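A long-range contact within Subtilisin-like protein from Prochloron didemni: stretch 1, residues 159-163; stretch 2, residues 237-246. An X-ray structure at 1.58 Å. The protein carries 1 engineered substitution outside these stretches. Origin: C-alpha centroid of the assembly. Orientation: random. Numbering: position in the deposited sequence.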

# COMPACT_ATOMS: atom_id res chain seq x y z
N PRO A 159 -6.87 9.21 -10.64
CA PRO A 159 -5.99 8.91 -11.79
C PRO A 159 -4.58 8.44 -11.42
O PRO A 159 -3.92 9.02 -10.57
CB PRO A 159 -5.95 10.22 -12.56
CG PRO A 159 -7.21 10.92 -12.17
CD PRO A 159 -7.48 10.55 -10.75
N ALA A 160 -4.13 7.38 -12.09
CA ALA A 160 -2.79 6.80 -11.95
C ALA A 160 -2.54 6.08 -10.63
O ALA A 160 -1.42 5.66 -10.36
CB ALA A 160 -1.71 7.85 -12.19
N VAL A 161 -3.58 5.92 -9.83
CA VAL A 161 -3.50 5.15 -8.59
C VAL A 161 -3.59 3.67 -8.92
O VAL A 161 -4.19 3.28 -9.93
CB VAL A 161 -4.61 5.60 -7.61
CG1 VAL A 161 -4.60 4.77 -6.33
CG2 VAL A 161 -4.39 7.09 -7.30
N LEU A 162 -2.95 2.86 -8.10
CA LEU A 162 -3.13 1.41 -8.13
C LEU A 162 -4.04 1.03 -6.98
O LEU A 162 -3.66 1.15 -5.81
CB LEU A 162 -1.77 0.71 -8.01
CG LEU A 162 -1.77 -0.82 -8.06
CD1 LEU A 162 -2.54 -1.35 -9.26
CD2 LEU A 162 -0.33 -1.34 -8.05
N ALA A 163 -5.27 0.63 -7.31
CA ALA A 163 -6.25 0.21 -6.33
C ALA A 163 -6.05 -1.26 -6.00
O ALA A 163 -5.69 -2.07 -6.88
CB ALA A 163 -7.65 0.44 -6.89
N PRO A 237 8.13 4.24 -10.86
CA PRO A 237 6.96 3.74 -10.17
C PRO A 237 5.75 3.54 -11.07
O PRO A 237 5.03 2.54 -10.90
CB PRO A 237 6.72 4.78 -9.08
CG PRO A 237 8.13 5.21 -8.75
CD PRO A 237 8.77 5.33 -10.10
N GLN A 238 5.49 4.45 -12.00
CA GLN A 238 4.35 4.26 -12.89
C GLN A 238 4.54 3.08 -13.84
O GLN A 238 3.59 2.41 -14.19
CB GLN A 238 3.98 5.54 -13.64
CG GLN A 238 3.19 6.53 -12.78
CD GLN A 238 1.82 5.99 -12.35
OE1 GLN A 238 1.11 5.37 -13.15
NE2 GLN A 238 1.45 6.23 -11.11
N LYS A 239 5.77 2.79 -14.23
CA LYS A 239 6.04 1.59 -15.01
C LYS A 239 5.77 0.34 -14.18
O LYS A 239 5.25 -0.66 -14.70
CB LYS A 239 7.50 1.57 -15.51
CG LYS A 239 7.81 0.37 -16.40
CD LYS A 239 9.21 0.47 -16.98
CE LYS A 239 9.49 -0.61 -18.02
NZ LYS A 239 10.95 -0.66 -18.35
N VAL A 240 6.14 0.37 -12.91
CA VAL A 240 5.88 -0.76 -12.04
C VAL A 240 4.38 -1.01 -11.90
O VAL A 240 3.92 -2.16 -11.94
CB VAL A 240 6.58 -0.58 -10.68
CG1 VAL A 240 5.99 -1.54 -9.64
CG2 VAL A 240 8.10 -0.74 -10.84
N ARG A 241 3.59 0.05 -11.77
CA ARG A 241 2.14 -0.10 -11.82
C ARG A 241 1.67 -0.81 -13.10
O ARG A 241 0.84 -1.71 -13.06
CB ARG A 241 1.47 1.27 -11.73
CG ARG A 241 -0.05 1.24 -11.81
CD ARG A 241 -0.54 2.66 -11.70
NE ARG A 241 -1.94 2.88 -11.89
CZ ARG A 241 -2.54 3.22 -13.03
NH1 ARG A 241 -1.89 3.30 -14.19
NH2 ARG A 241 -3.84 3.47 -12.99
N GLN A 242 2.22 -0.39 -14.23
CA GLN A 242 1.83 -0.96 -15.52
C GLN A 242 2.19 -2.46 -15.57
O GLN A 242 1.41 -3.29 -16.08
CB GLN A 242 2.49 -0.18 -16.66
CG GLN A 242 1.85 -0.42 -18.01
CD GLN A 242 0.54 0.32 -18.23
OE1 GLN A 242 -0.02 0.94 -17.31
NE2 GLN A 242 0.03 0.27 -19.44
N LEU A 243 3.37 -2.79 -15.06
CA LEU A 243 3.80 -4.19 -15.01
C LEU A 243 2.89 -5.05 -14.14
O LEU A 243 2.55 -6.18 -14.51
CB LEU A 243 5.24 -4.31 -14.50
CG LEU A 243 6.33 -3.77 -15.43
CD1 LEU A 243 7.61 -3.55 -14.62
CD2 LEU A 243 6.58 -4.73 -16.58
N LEU A 244 2.49 -4.52 -12.99
CA LEU A 244 1.61 -5.24 -12.09
C LEU A 244 0.24 -5.44 -12.72
O LEU A 244 -0.37 -6.52 -12.60
CB LEU A 244 1.50 -4.50 -10.75
CG LEU A 244 2.74 -4.62 -9.86
CD1 LEU A 244 2.74 -3.60 -8.72
CD2 LEU A 244 2.85 -6.05 -9.33
N LEU A 245 -0.29 -4.41 -13.37
CA LEU A 245 -1.57 -4.52 -14.04
C LEU A 245 -1.52 -5.47 -15.24
O LEU A 245 -2.43 -6.26 -15.45
CB LEU A 245 -2.09 -3.14 -14.46
CG LEU A 245 -2.50 -2.22 -13.31
CD1 LEU A 245 -2.74 -0.82 -13.88
CD2 LEU A 245 -3.74 -2.73 -12.60
N GLN A 246 -0.45 -5.40 -16.03
CA GLN A 246 -0.36 -6.23 -17.23
C GLN A 246 -0.20 -7.71 -16.93
O GLN A 246 -0.76 -8.56 -17.64
CB GLN A 246 0.81 -5.78 -18.10
CG GLN A 246 0.89 -6.59 -19.38
CD GLN A 246 1.58 -5.86 -20.50
OE1 GLN A 246 2.53 -6.38 -21.08
NE2 GLN A 246 1.06 -4.69 -20.86

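A short segment running from loop into strand lies against one side of a helix, and the two stretches are joined by side chains of the helix that reach for the backbone carbonyls of the other stretch. The contact is small, burying 297 Å² in all, and it changes character along its length: polar near Ala-160 and Val-161, apolar around Leu-162.

Arg-241 is the centre of the polar half. Its CA-to-CB bond points toward the other stretch, and chi1, chi2 and chi3 are all t, so the aliphatic chain is fully extended and carries the guanidinium out to the backbone. There chi4, at -95°, turns the group so that Val-161 O lies near its plane, at its edge. Val-161 O accepts two hydrogen bonds, from Arg-241 NE at 3.0 Å and from Arg-241 NH2 at 3.1 Å. The N-H...O angles of 151° and 146° are bent, as expected when two neighbouring donors converge on one oxygen. Ala-160 O sits over a face of the same group; although Ala-160 O is 3.2 Å from Arg-241 NE, the angle is too poor for a hydrogen bond. Arginine suits this place because it combines a long methylene chain, in which Arg-241 CG comes within 4.2 Å of Leu-162 CB, with a planar head rich in donors.

Ala-160 O finds its hydrogen bond one helical turn earlier, where Gln-238 NE2 donates to Ala-160 O at 3.0 Å with a nearly straight angle of 165°. The CA-to-CB bond of Gln-238 points sideways, and the m, m conformation of chi1 and chi2 folds the chain so that its amide end comes nearer the other stretch. The small side chain of Ala-160 fits beside this amide, Ala-160 CB lying 3.7 Å from Gln-238 NE2. The CA-to-CB bond of Val-161, in contrast, points away from the helix; the hydrogen bonds use its backbone carbonyl, so they make no demand on the apolar side chain.

Beyond these bonds the contact becomes hydrocarbon. Leu-162 is buried and has 81 Å² covered by the helix, more than any other residue here. With chi1 t and chi2 p, its forked end spans two helix residues: Leu-162 CD2 lies 3.9 Å from Leu-244 CD1, and Leu-162 CD1 lies 3.8 Å from Leu-245 CD2. Both helix leucines adopt the m, t rotamer, a common one in helices. The CA-to-CB bond of Leu-244 points toward the other stretch; that of Leu-245 points sideways, though the end of its side chain comes nearer. Branched, flexible leucines suit such packing, since their methyls can meet without requiring polar partners.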